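Local coordinates for Lmo0181 protein (Listeria monocytogenes serovar 1/2a, PDB 5F7V), which binds the cyclic glucan cycloalternan as an extracellular lipoprotein and probably delivers it to an ABC transporter for uptake, at residues V87-T92 / I285-D290; D266-A271 / R342-E347; K276-F281 / L349-L354. All blocks are in the same frame, centred on the assembly; numbering follows the deposited sequence.

Followed from the N terminus, the chain first reaches 87-92, the loop between helices 76-85 and 92-97, which waits 193 residues for the end of strand 278-287: interaction 1. Within that span lie 266-271 and 276-281, which join 342-347 and 349-354, closing loops of 71 and 68 residues in interactions 2 and 3. None nests inside another; all cross, their segments alternating. Interactions 1 and 3 use the two ends of strand 278-287, centres 28 Å apart, whereas interactions 2 and 3 touch through Val269 and Tyr351. Interaction 1 ties an early loop, and interactions 2 and 3 the late helix 343-347 and strand 352-353, to strands of one mixed sheet; interaction 3 lies at the glycan pocket.

Interaction 1 (V87-T92 / I285-D290)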
loop_
_atom_site.group_PDB
_atom_site.type_symbol
_atom_site.label_atom_id
_atom_site.label_comp_id
_atom_site.label_asym_id
_atom_site.label_seq_id
_atom_site.Cartn_x
_atom_site.Cartn_y
_atom_site.Cartn_z
ATOM N N VAL A 87 -19.175 -11.439 4.031
ATOM C CA VAL A 87 -18.361 -12.536 4.554
ATOM C C VAL A 87 -17.628 -12.185 5.855
ATOM O O VAL A 87 -16.914 -13.024 6.432
ATOM C CB VAL A 87 -17.342 -13.034 3.506
ATOM C CG1 VAL A 87 -18.056 -13.618 2.288
ATOM C CG2 VAL A 87 -16.315 -11.963 3.138
ATOM N N LEU A 88 -17.803 -10.949 6.333
ATOM C CA LEU A 88 -17.133 -10.487 7.555
ATOM C C LEU A 88 -18.126 -10.403 8.711
ATOM O O LEU A 88 -19.250 -9.896 8.545
ATOM C CB LEU A 88 -16.510 -9.105 7.340
ATOM C CG LEU A 88 -15.524 -8.946 6.181
ATOM C CD1 LEU A 88 -15.101 -7.490 5.979
ATOM C CD2 LEU A 88 -14.383 -9.905 6.392
ATOM N N ALA A 89 -17.667 -10.821 9.890
ATOM C CA ALA A 89 -18.470 -10.652 11.090
ATOM C C ALA A 89 -18.512 -9.171 11.503
ATOM O O ALA A 89 -17.497 -8.493 11.551
ATOM C CB ALA A 89 -17.915 -11.481 12.234
ATOM N N ASP A 90 -19.700 -8.686 11.845
ATOM C CA ASP A 90 -19.842 -7.378 12.482
ATOM C C ASP A 90 -19.141 -7.430 13.836
ATOM O O ASP A 90 -19.437 -8.297 14.657
ATOM C CB ASP A 90 -21.354 -7.138 12.650
ATOM C CG ASP A 90 -21.699 -5.856 13.351
ATOM O OD1 ASP A 90 -20.824 -5.032 13.667
ATOM O OD2 ASP A 90 -22.932 -5.684 13.554
ATOM N N LEU A 91 -18.203 -6.529 14.065
ATOM C CA LEU A 91 -17.434 -6.564 15.307
ATOM C C LEU A 91 -17.983 -5.641 16.383
ATOM O O LEU A 91 -17.355 -5.528 17.431
ATOM C CB LEU A 91 -15.985 -6.217 14.983
ATOM C CG LEU A 91 -15.245 -7.186 14.052
ATOM C CD1 LEU A 91 -13.779 -6.795 13.935
ATOM C CD2 LEU A 91 -15.376 -8.659 14.389
ATOM N N THR A 92 -19.138 -5.027 16.148
ATOM C CA THR A 92 -19.722 -4.045 17.076
ATOM C C THR A 92 -19.786 -4.572 18.499
ATOM O O THR A 92 -19.348 -3.877 19.421
ATOM C CB THR A 92 -21.132 -3.636 16.620
ATOM O OG1 THR A 92 -21.009 -3.044 15.330
ATOM C CG2 THR A 92 -21.785 -2.624 17.570
ATOM N N ILE A 285 -7.657 -6.678 10.090
ATOM C CA ILE A 285 -7.964 -8.099 10.257
ATOM C C ILE A 285 -9.452 -8.212 10.485
ATOM O O ILE A 285 -10.029 -7.577 11.361
ATOM C CB ILE A 285 -7.149 -8.713 11.389
ATOM C CG1 ILE A 285 -5.666 -8.593 11.079
ATOM C CG2 ILE A 285 -7.588 -10.133 11.627
ATOM C CD1 ILE A 285 -4.756 -9.034 12.207
ATOM N N GLY A 286 -10.053 -9.028 9.627
ATOM C CA GLY A 286 -11.453 -9.387 9.666
ATOM C C GLY A 286 -11.660 -10.767 10.250
ATOM O O GLY A 286 -10.744 -11.569 10.271
ATOM N N VAL A 287 -12.860 -11.013 10.736
ATOM C CA VAL A 287 -13.241 -12.312 11.304
ATOM C C VAL A 287 -14.294 -12.899 10.376
ATOM O O VAL A 287 -15.239 -12.212 9.969
ATOM C CB VAL A 287 -13.788 -12.152 12.729
ATOM C CG1 VAL A 287 -14.270 -13.477 13.304
ATOM C CG2 VAL A 287 -12.702 -11.563 13.606
ATOM N N SER A 288 -14.125 -14.153 9.973
ATOM C CA SER A 288 -15.121 -14.778 9.108
ATOM C C SER A 288 -16.501 -14.824 9.761
ATOM O O SER A 288 -16.668 -15.244 10.898
ATOM C CB SER A 288 -14.710 -16.204 8.746
ATOM O OG SER A 288 -15.769 -16.866 8.090
ATOM N N LYS A 289 -17.489 -14.399 8.994
ATOM C CA LYS A 289 -18.874 -14.496 9.423
ATOM C C LYS A 289 -19.286 -15.892 9.814
ATOM O O LYS A 289 -20.162 -16.026 10.643
ATOM C CB LYS A 289 -19.807 -14.017 8.309
ATOM C CG LYS A 289 -21.266 -13.970 8.724
ATOM C CD LYS A 289 -21.961 -12.945 7.857
ATOM C CE LYS A 289 -23.264 -12.410 8.406
ATOM N NZ LYS A 289 -23.615 -11.399 7.361
ATOM N N ASP A 290 -18.666 -16.908 9.219
ATOM C CA ASP A 290 -19.076 -18.283 9.472
ATOM C C ASP A 290 -18.197 -19.027 10.467
ATOM O O ASP A 290 -18.431 -20.213 10.717
ATOM C CB ASP A 290 -19.162 -19.013 8.122
ATOM C CG ASP A 290 -20.331 -18.558 7.278
ATOM O OD1 ASP A 290 -21.392 -18.104 7.799
ATOM O OD2 ASP A 290 -20.211 -18.703 6.041
HETATM O O HOH W 1 -16.120 -15.653 5.748
HETATM O O HOH W 2 -14.884 -8.971 10.790
#
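Leu91 and Val287 meet obliquely, methyl against methyl, where the loop 87-92 crosses the end of strand 278-287. Leu91 sets CG anti to its carbonyl carbon (chi1 -63°), and its CD2 lies 4.0 Å from Val287 CG2, the branch likewise anti to its own carbonyl carbon. Ala89 adds its methyl next to the same valine, CB to CB 4.2 Å. Leu88 points away from the strand, with CD2 4.4 Å from Gly286 CA; a CB on that glycine would lie 3.0 Å from Leu88 CD2, so the fit is tight there. Lys289 rests CB near Val87 O, while its extended chain, with CG anti to N, carries the amino group away toward a weak hydrogen bond with Gly86 O.

The backbones are clasped between these side chains by a single beta bridge, Leu88 with Ser288. Ala89 N reaches Val287 O at 2.8 Å, nearly along the C=O axis, and Lys289 N returns a bond to Val87 O at 3.0 Å, its donor standing above the carbonyl plane. Both are almost straight, at 173°. The touching parts run 111° apart, consistent with an isolated bridge, which pins the loop between helices 76-85 and 92-97 to a strand end in the central mixed sheet of this solute-binding-protein fold. One water gives a proton to Val87 O and also bonds Ser288 OG; another joins Ala89 O to Val287 N. Ser288 OG accepts from Asp290 N in an ST turn; Asp90 OD1 accepts from Thr92 N in an Asx turn and also, on its syn lone pair, from Thr92 OG1.

Helix 76-85 meets Leu88 through Phe79 and Tyr82, strand 71-75 lies against Leu88 and Ser288, strand 119-135 touches Leu91 through Met123, and Ala297 of helix 294-306 packs on Val287.

Interaction 2 (D266-A271 / R342-E347)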
loop_
_atom_site.group_PDB
_atom_site.type_symbol
_atom_site.label_atom_id
_atom_site.label_comp_id
_atom_site.label_asym_id
_atom_site.label_seq_id
_atom_site.Cartn_x
_atom_site.Cartn_y
_atom_site.Cartn_z
ATOM N N ASP A 266 18.281 7.157 1.109
ATOM C CA ASP A 266 17.411 7.950 1.980
ATOM C C ASP A 266 16.061 8.100 1.286
ATOM O O ASP A 266 15.800 7.471 0.256
ATOM C CB ASP A 266 18.092 9.280 2.358
ATOM C CG ASP A 266 17.645 9.885 3.692
ATOM O OD1 ASP A 266 16.626 9.455 4.284
ATOM O OD2 ASP A 266 18.393 10.812 4.121
ATOM N N VAL A 267 15.167 8.841 1.914
ATOM C CA VAL A 267 13.795 8.981 1.416
ATOM C C VAL A 267 13.334 10.411 1.431
ATOM O O VAL A 267 13.859 11.247 2.193
ATOM C CB VAL A 267 12.809 8.112 2.223
ATOM C CG1 VAL A 267 13.200 6.648 2.191
ATOM C CG2 VAL A 267 12.650 8.597 3.641
ATOM N N GLN A 268 12.353 10.725 0.612
ATOM C CA GLN A 268 11.755 12.054 0.510
ATOM C C GLN A 268 10.270 11.973 0.204
ATOM O O GLN A 268 9.799 11.015 -0.364
ATOM C CB GLN A 268 12.483 12.881 -0.574
ATOM C CG GLN A 268 12.123 14.361 -0.638
ATOM C CD GLN A 268 12.300 15.030 0.693
ATOM O OE1 GLN A 268 11.375 15.120 1.481
ATOM N NE2 GLN A 268 13.522 15.517 0.947
ATOM N N VAL A 269 9.545 13.003 0.631
ATOM C CA VAL A 269 8.150 13.179 0.194
ATOM C C VAL A 269 8.066 13.222 -1.305
ATOM O O VAL A 269 8.877 13.893 -1.940
ATOM C CB VAL A 269 7.572 14.480 0.776
ATOM C CG1 VAL A 269 6.098 14.644 0.375
ATOM C CG2 VAL A 269 7.713 14.552 2.287
ATOM N N GLU A 270 7.126 12.482 -1.892
ATOM C CA GLU A 270 7.010 12.484 -3.357
ATOM C C GLU A 270 6.628 13.852 -3.928
ATOM O O GLU A 270 5.807 14.576 -3.332
ATOM C CB GLU A 270 5.991 11.462 -3.791
ATOM C CG GLU A 270 6.367 10.030 -3.449
ATOM C CD GLU A 270 5.357 9.123 -4.131
ATOM O OE1 GLU A 270 4.250 8.970 -3.604
ATOM O OE2 GLU A 270 5.648 8.531 -5.193
ATOM N N ALA A 271 7.177 14.138 -5.093
ATOM C CA ALA A 271 6.836 15.376 -5.812
ATOM C C ALA A 271 5.456 15.326 -6.456
ATOM O O ALA A 271 5.060 14.308 -6.991
ATOM C CB ALA A 271 7.889 15.634 -6.876
ATOM N N ARG A 342 13.303 9.779 8.315
ATOM C CA ARG A 342 12.070 9.164 8.770
ATOM C C ARG A 342 10.923 10.186 8.845
ATOM O O ARG A 342 9.763 9.816 8.605
ATOM C CB ARG A 342 12.295 8.501 10.141
ATOM C CG ARG A 342 13.312 7.363 10.205
ATOM C CD ARG A 342 12.822 6.188 9.421
ATOM N NE ARG A 342 13.722 5.028 9.414
ATOM C CZ ARG A 342 13.461 3.837 9.935
ATOM N NH1 ARG A 342 12.322 3.627 10.571
ATOM N NH2 ARG A 342 14.320 2.843 9.740
ATOM N N GLU A 343 11.246 11.458 9.104
ATOM C CA GLU A 343 10.187 12.473 9.156
ATOM C C GLU A 343 9.440 12.598 7.843
ATOM O O GLU A 343 8.271 12.980 7.888
ATOM C CB GLU A 343 10.670 13.833 9.664
ATOM C CG GLU A 343 10.960 13.908 11.137
ATOM C CD GLU A 343 9.780 13.907 12.112
ATOM O OE1 GLU A 343 8.592 13.708 11.732
ATOM O OE2 GLU A 343 10.095 14.118 13.317
ATOM N N ALA A 344 10.043 12.259 6.705
ATOM C CA ALA A 344 9.303 12.315 5.445
ATOM C C ALA A 344 8.066 11.436 5.471
ATOM O O ALA A 344 7.070 11.756 4.822
ATOM C CB ALA A 344 10.169 11.896 4.262
ATOM N N VAL A 345 8.090 10.319 6.200
ATOM C CA VAL A 345 6.942 9.426 6.275
ATOM C C VAL A 345 5.766 10.163 6.913
ATOM O O VAL A 345 4.635 10.068 6.438
ATOM C CB VAL A 345 7.333 8.160 7.080
ATOM C CG1 VAL A 345 6.118 7.269 7.287
ATOM C CG2 VAL A 345 8.478 7.369 6.442
ATOM N N PHE A 346 6.037 10.870 8.003
ATOM C CA PHE A 346 4.974 11.590 8.704
ATOM C C PHE A 346 4.616 12.884 7.994
ATOM O O PHE A 346 3.437 13.234 7.950
ATOM C CB PHE A 346 5.388 11.796 10.171
ATOM C CG PHE A 346 5.621 10.492 10.842
ATOM C CD1 PHE A 346 4.563 9.746 11.304
ATOM C CD2 PHE A 346 6.904 9.989 10.920
ATOM C CE1 PHE A 346 4.811 8.496 11.878
ATOM C CE2 PHE A 346 7.157 8.745 11.470
ATOM C CZ PHE A 346 6.102 8.020 11.964
ATOM N N GLU A 347 5.596 13.584 7.427
ATOM C CA GLU A 347 5.275 14.810 6.664
ATOM C C GLU A 347 4.315 14.484 5.524
ATOM O O GLU A 347 3.417 15.281 5.216
ATOM C CB GLU A 347 6.549 15.397 6.078
ATOM C CG GLU A 347 7.446 16.034 7.113
ATOM C CD GLU A 347 8.885 16.205 6.642
ATOM O OE1 GLU A 347 9.232 15.798 5.511
ATOM O OE2 GLU A 347 9.648 16.785 7.448
HETATM O O HOH W 3 11.549 15.719 4.176
#
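The backbones come nearest at Val269 and Ala344, CA to CA 5.4 Å, where segment 266-271 passes the short helix 343-347. Within the helix, Glu347 N bonds to Glu343 O, while no direct hydrogen bond joins the two segments. Ala344 points its methyl toward segment 266-271: CB lies 3.8 Å from Val269 N, against the peptide that follows Gln268. Two valines flank this methyl. Val267 brings CG2, the branch lodged between N and carbonyl carbon, to 4.2 Å from Ala344 CB, and Val269 brings CG2, anti to its carbonyl carbon, to 4.1 Å from that same methyl. This is helix-on-strand packing at the margin of the large mixed sheet of a periplasmic-binding-protein-type fold, strand 265-268 pairing antiparallel with strand 119-135 through Asp266 and Gln268. Val269 CG2 also touches Glu347, whose side chain crosses the valine at about a right angle and sets OE1 3.8 Å from that methyl. The polar link is indirect: one water bridges the segments, 2.8 Å from Gln268 OE1 and 2.7 Å from Glu347 OE1. Gln268 OE1 is engaged a second time, taking its own neighbour Val269 N in the carbonyl plane, on a lone pair, which helps fix the amide's rotation; its NE2 is bound by Pro147 O. Asn341, just before the helix, bonds to Asp266 OD1 and Val267 O.

Interaction 3 (K276-F281 / L349-L354); sequences KATHFF and LQYMVL. With GLC (alpha-D-glucopyranose), chain B; GLC (alpha-D-glucopyranose), chain C.
Two backbone hydrogen bonds join 276-281 and 349-354 as a short, weakly bonded parallel pair about Thr278 and Met352. Thr278 N meets Tyr351 O from above the carbonyl plane at 3.0 Å, and Val353 N meets Thr278 O nearly along its C=O axis at 2.8 Å. Waters extend the pairing: one donates to both Lys276 O and Tyr351 O, another bridges Phe280 N and Val353 O.

The aromatic contacts differ in kind. Lys276, extended beside Tyr351, lays CD over the centre of the ring in a CH-pi contact, 3.6 Å from the centroid, with Gln350 CB over the opposite face. Met352 makes an oblique Met-aromatic contact, SD 4.3 Å from the centroid of Phe280; its bend at chi3 (74°) also brings CE to CD1 of that ring. Leu349 CD2 arrives at the ring's edge, in plane, and Leu354 CD2 meets CD2 of Phe280.

Of the polar ends, Lys276 NZ forms a salt bridge with Asp150 and shares a water with Tyr351 OH, while Thr278 OG1 bonds to Ser348 O. His279 and Phe281 belong to the glycan pocket, His279 NE2 being held by Asn180 O.

Phe281 thus offers glucose C an apolar face, and His279 CE1 makes a carbon contact, 3.4 Å from C6 of glucose B, while hydrogen bonds to the sugar come from residues such as Glu181, Asn180 and Glu77; the strand carrying both rings is paired at Thr278 with 349-354.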
loop_
_atom_site.group_PDB
_atom_site.type_symbol
_atom_site.label_atom_id
_atom_site.label_comp_id
_atom_site.label_asym_id
_atom_site.label_seq_id
_atom_site.Cartn_x
_atom_site.Cartn_y
_atom_site.Cartn_z
ATOM N N LYS A 276 0.626 18.543 -4.028
ATOM C CA LYS A 276 1.129 17.317 -3.457
ATOM C C LYS A 276 -0.011 16.340 -3.244
ATOM O O LYS A 276 -1.141 16.749 -2.925
ATOM C CB LYS A 276 1.817 17.623 -2.126
ATOM C CG LYS A 276 2.936 18.645 -2.301
ATOM C CD LYS A 276 3.638 19.031 -1.018
ATOM C CE LYS A 276 4.714 20.072 -1.225
ATOM N NZ LYS A 276 5.262 20.602 0.044
ATOM N N ALA A 277 0.287 15.060 -3.424
ATOM C CA ALA A 277 -0.670 14.006 -3.091
ATOM C C ALA A 277 0.114 12.741 -2.808
ATOM O O ALA A 277 0.977 12.347 -3.615
ATOM C CB ALA A 277 -1.673 13.793 -4.212
ATOM N N THR A 278 -0.194 12.147 -1.665
ATOM C CA THR A 278 0.544 10.967 -1.207
ATOM C C THR A 278 -0.441 9.865 -0.871
ATOM O O THR A 278 -1.632 10.057 -0.569
ATOM C CB THR A 278 1.360 11.324 0.017
ATOM O OG1 THR A 278 0.473 11.841 1.009
ATOM C CG2 THR A 278 2.444 12.355 -0.379
ATOM N N HIS A 279 0.063 8.656 -0.997
ATOM C CA HIS A 279 -0.729 7.460 -0.665
ATOM C C HIS A 279 -0.945 7.345 0.832
ATOM O O HIS A 279 -0.135 7.736 1.650
ATOM C CB HIS A 279 -0.002 6.215 -1.145
ATOM C CG HIS A 279 -0.325 5.854 -2.555
ATOM N ND1 HIS A 279 0.638 5.526 -3.479
ATOM C CD2 HIS A 279 -1.515 5.697 -3.179
ATOM C CE1 HIS A 279 0.052 5.187 -4.613
ATOM N NE2 HIS A 279 -1.248 5.273 -4.449
ATOM N N PHE A 280 -2.062 6.736 1.199
ATOM C CA PHE A 280 -2.391 6.263 2.547
ATOM C C PHE A 280 -3.019 4.894 2.402
ATOM O O PHE A 280 -4.057 4.731 1.777
ATOM C CB PHE A 280 -3.352 7.221 3.249
ATOM C CG PHE A 280 -3.650 6.812 4.665
ATOM C CD1 PHE A 280 -2.810 7.228 5.697
ATOM C CD2 PHE A 280 -4.708 5.966 4.946
ATOM C CE1 PHE A 280 -3.081 6.848 7.000
ATOM C CE2 PHE A 280 -4.954 5.564 6.245
ATOM C CZ PHE A 280 -4.138 6.013 7.232
ATOM N N PHE A 281 -2.356 3.924 2.997
ATOM C CA PHE A 281 -2.809 2.528 2.966
ATOM C C PHE A 281 -2.994 2.055 4.391
ATOM O O PHE A 281 -2.380 2.549 5.311
ATOM C CB PHE A 281 -1.785 1.684 2.203
ATOM C CG PHE A 281 -1.711 1.998 0.741
ATOM C CD1 PHE A 281 -2.843 1.864 -0.058
ATOM C CD2 PHE A 281 -0.522 2.357 0.163
ATOM C CE1 PHE A 281 -2.777 2.162 -1.398
ATOM C CE2 PHE A 281 -0.461 2.661 -1.185
ATOM C CZ PHE A 281 -1.583 2.550 -1.969
ATOM N N LEU A 349 1.809 12.566 5.412
ATOM C CA LEU A 349 0.416 12.396 5.805
ATOM C C LEU A 349 -0.417 13.638 5.615
ATOM O O LEU A 349 -1.619 13.527 5.424
ATOM C CB LEU A 349 0.345 11.911 7.236
ATOM C CG LEU A 349 0.981 10.549 7.517
ATOM C CD1 LEU A 349 1.070 10.314 9.005
ATOM C CD2 LEU A 349 0.195 9.445 6.831
ATOM N N GLN A 350 0.186 14.821 5.607
ATOM C CA GLN A 350 -0.556 16.042 5.334
ATOM C C GLN A 350 -1.268 16.019 3.972
ATOM O O GLN A 350 -2.333 16.580 3.782
ATOM C CB GLN A 350 0.371 17.267 5.358
ATOM C CG GLN A 350 -0.391 18.575 5.203
ATOM C CD GLN A 350 0.448 19.854 5.340
ATOM O OE1 GLN A 350 0.139 20.910 4.781
ATOM N NE2 GLN A 350 1.545 19.746 6.048
ATOM N N TYR A 351 -0.649 15.338 3.007
ATOM C CA TYR A 351 -1.096 15.405 1.614
ATOM C C TYR A 351 -1.783 14.133 1.189
ATOM O O TYR A 351 -1.967 13.919 0.008
ATOM C CB TYR A 351 0.105 15.677 0.694
ATOM C CG TYR A 351 1.079 16.663 1.293
ATOM C CD1 TYR A 351 0.699 17.986 1.522
ATOM C CD2 TYR A 351 2.362 16.255 1.656
ATOM C CE1 TYR A 351 1.606 18.875 2.069
ATOM C CE2 TYR A 351 3.243 17.159 2.236
ATOM C CZ TYR A 351 2.895 18.444 2.449
ATOM O OH TYR A 351 3.769 19.348 3.022
ATOM N N MET A 352 -2.211 13.305 2.118
ATOM C CA MET A 352 -2.748 11.998 1.777
ATOM C C MET A 352 -4.012 12.080 0.933
ATOM O O MET A 352 -4.844 12.992 1.077
ATOM C CB MET A 352 -3.034 11.194 3.050
ATOM C CG MET A 352 -4.204 11.704 3.862
ATOM S SD MET A 352 -4.748 10.579 5.181
ATOM C CE MET A 352 -3.416 10.897 6.235
ATOM N N VAL A 353 -4.162 11.086 0.078
ATOM C CA VAL A 353 -5.401 10.835 -0.639
ATOM C C VAL A 353 -5.813 9.391 -0.382
ATOM O O VAL A 353 -5.061 8.452 -0.616
ATOM C CB VAL A 353 -5.319 11.198 -2.130
ATOM C CG1 VAL A 353 -5.252 12.710 -2.240
ATOM C CG2 VAL A 353 -4.217 10.421 -2.864
ATOM N N LEU A 354 -7.019 9.221 0.137
ATOM C CA LEU A 354 -7.524 7.905 0.511
ATOM C C LEU A 354 -7.818 7.092 -0.744
ATOM O O LEU A 354 -8.178 7.660 -1.779
ATOM C CB LEU A 354 -8.762 8.064 1.378
ATOM C CG LEU A 354 -8.547 8.868 2.658
ATOM C CD1 LEU A 354 -9.878 9.020 3.361
ATOM C CD2 LEU A 354 -7.556 8.167 3.570
HETATM C C1 GLC B . 0.244 -1.587 -4.230
HETATM C C2 GLC B . 1.447 -2.248 -4.890
HETATM C C3 GLC B . 2.719 -1.534 -4.435
HETATM C C4 GLC B . 2.612 -0.056 -4.765
HETATM C C5 GLC B . 1.293 0.548 -4.259
HETATM C C6 GLC B . 1.011 1.958 -4.784
HETATM O O2 GLC B . 1.499 -3.651 -4.576
HETATM O O3 GLC B . 3.804 -2.141 -5.151
HETATM O O4 GLC B . 3.675 0.677 -4.134
HETATM O O5 GLC B . 0.145 -0.220 -4.620
HETATM O O6 GLC B . 0.966 1.916 -6.206
HETATM C C1 GLC C . 1.149 -2.616 0.930
HETATM C C2 GLC C . 0.196 -2.325 2.067
HETATM C C3 GLC C . -1.236 -2.565 1.625
HETATM C C4 GLC C . -1.531 -1.818 0.330
HETATM C C5 GLC C . -0.524 -2.209 -0.744
HETATM C C6 GLC C . -0.684 -1.406 -2.028
HETATM O O2 GLC C . 0.542 -3.156 3.181
HETATM O O3 GLC C . -2.091 -2.079 2.655
HETATM O O4 GLC C . -2.823 -2.232 -0.125
HETATM O O5 GLC C . 0.806 -1.918 -0.260
HETATM O O6 GLC C . 0.459 -1.784 -2.830
HETATM O O HOH W 4 -3.446 15.578 -1.966
HETATM O O HOH W 5 6.312 18.826 2.150
HETATM O O HOH W 6 -4.236 5.948 -0.655
#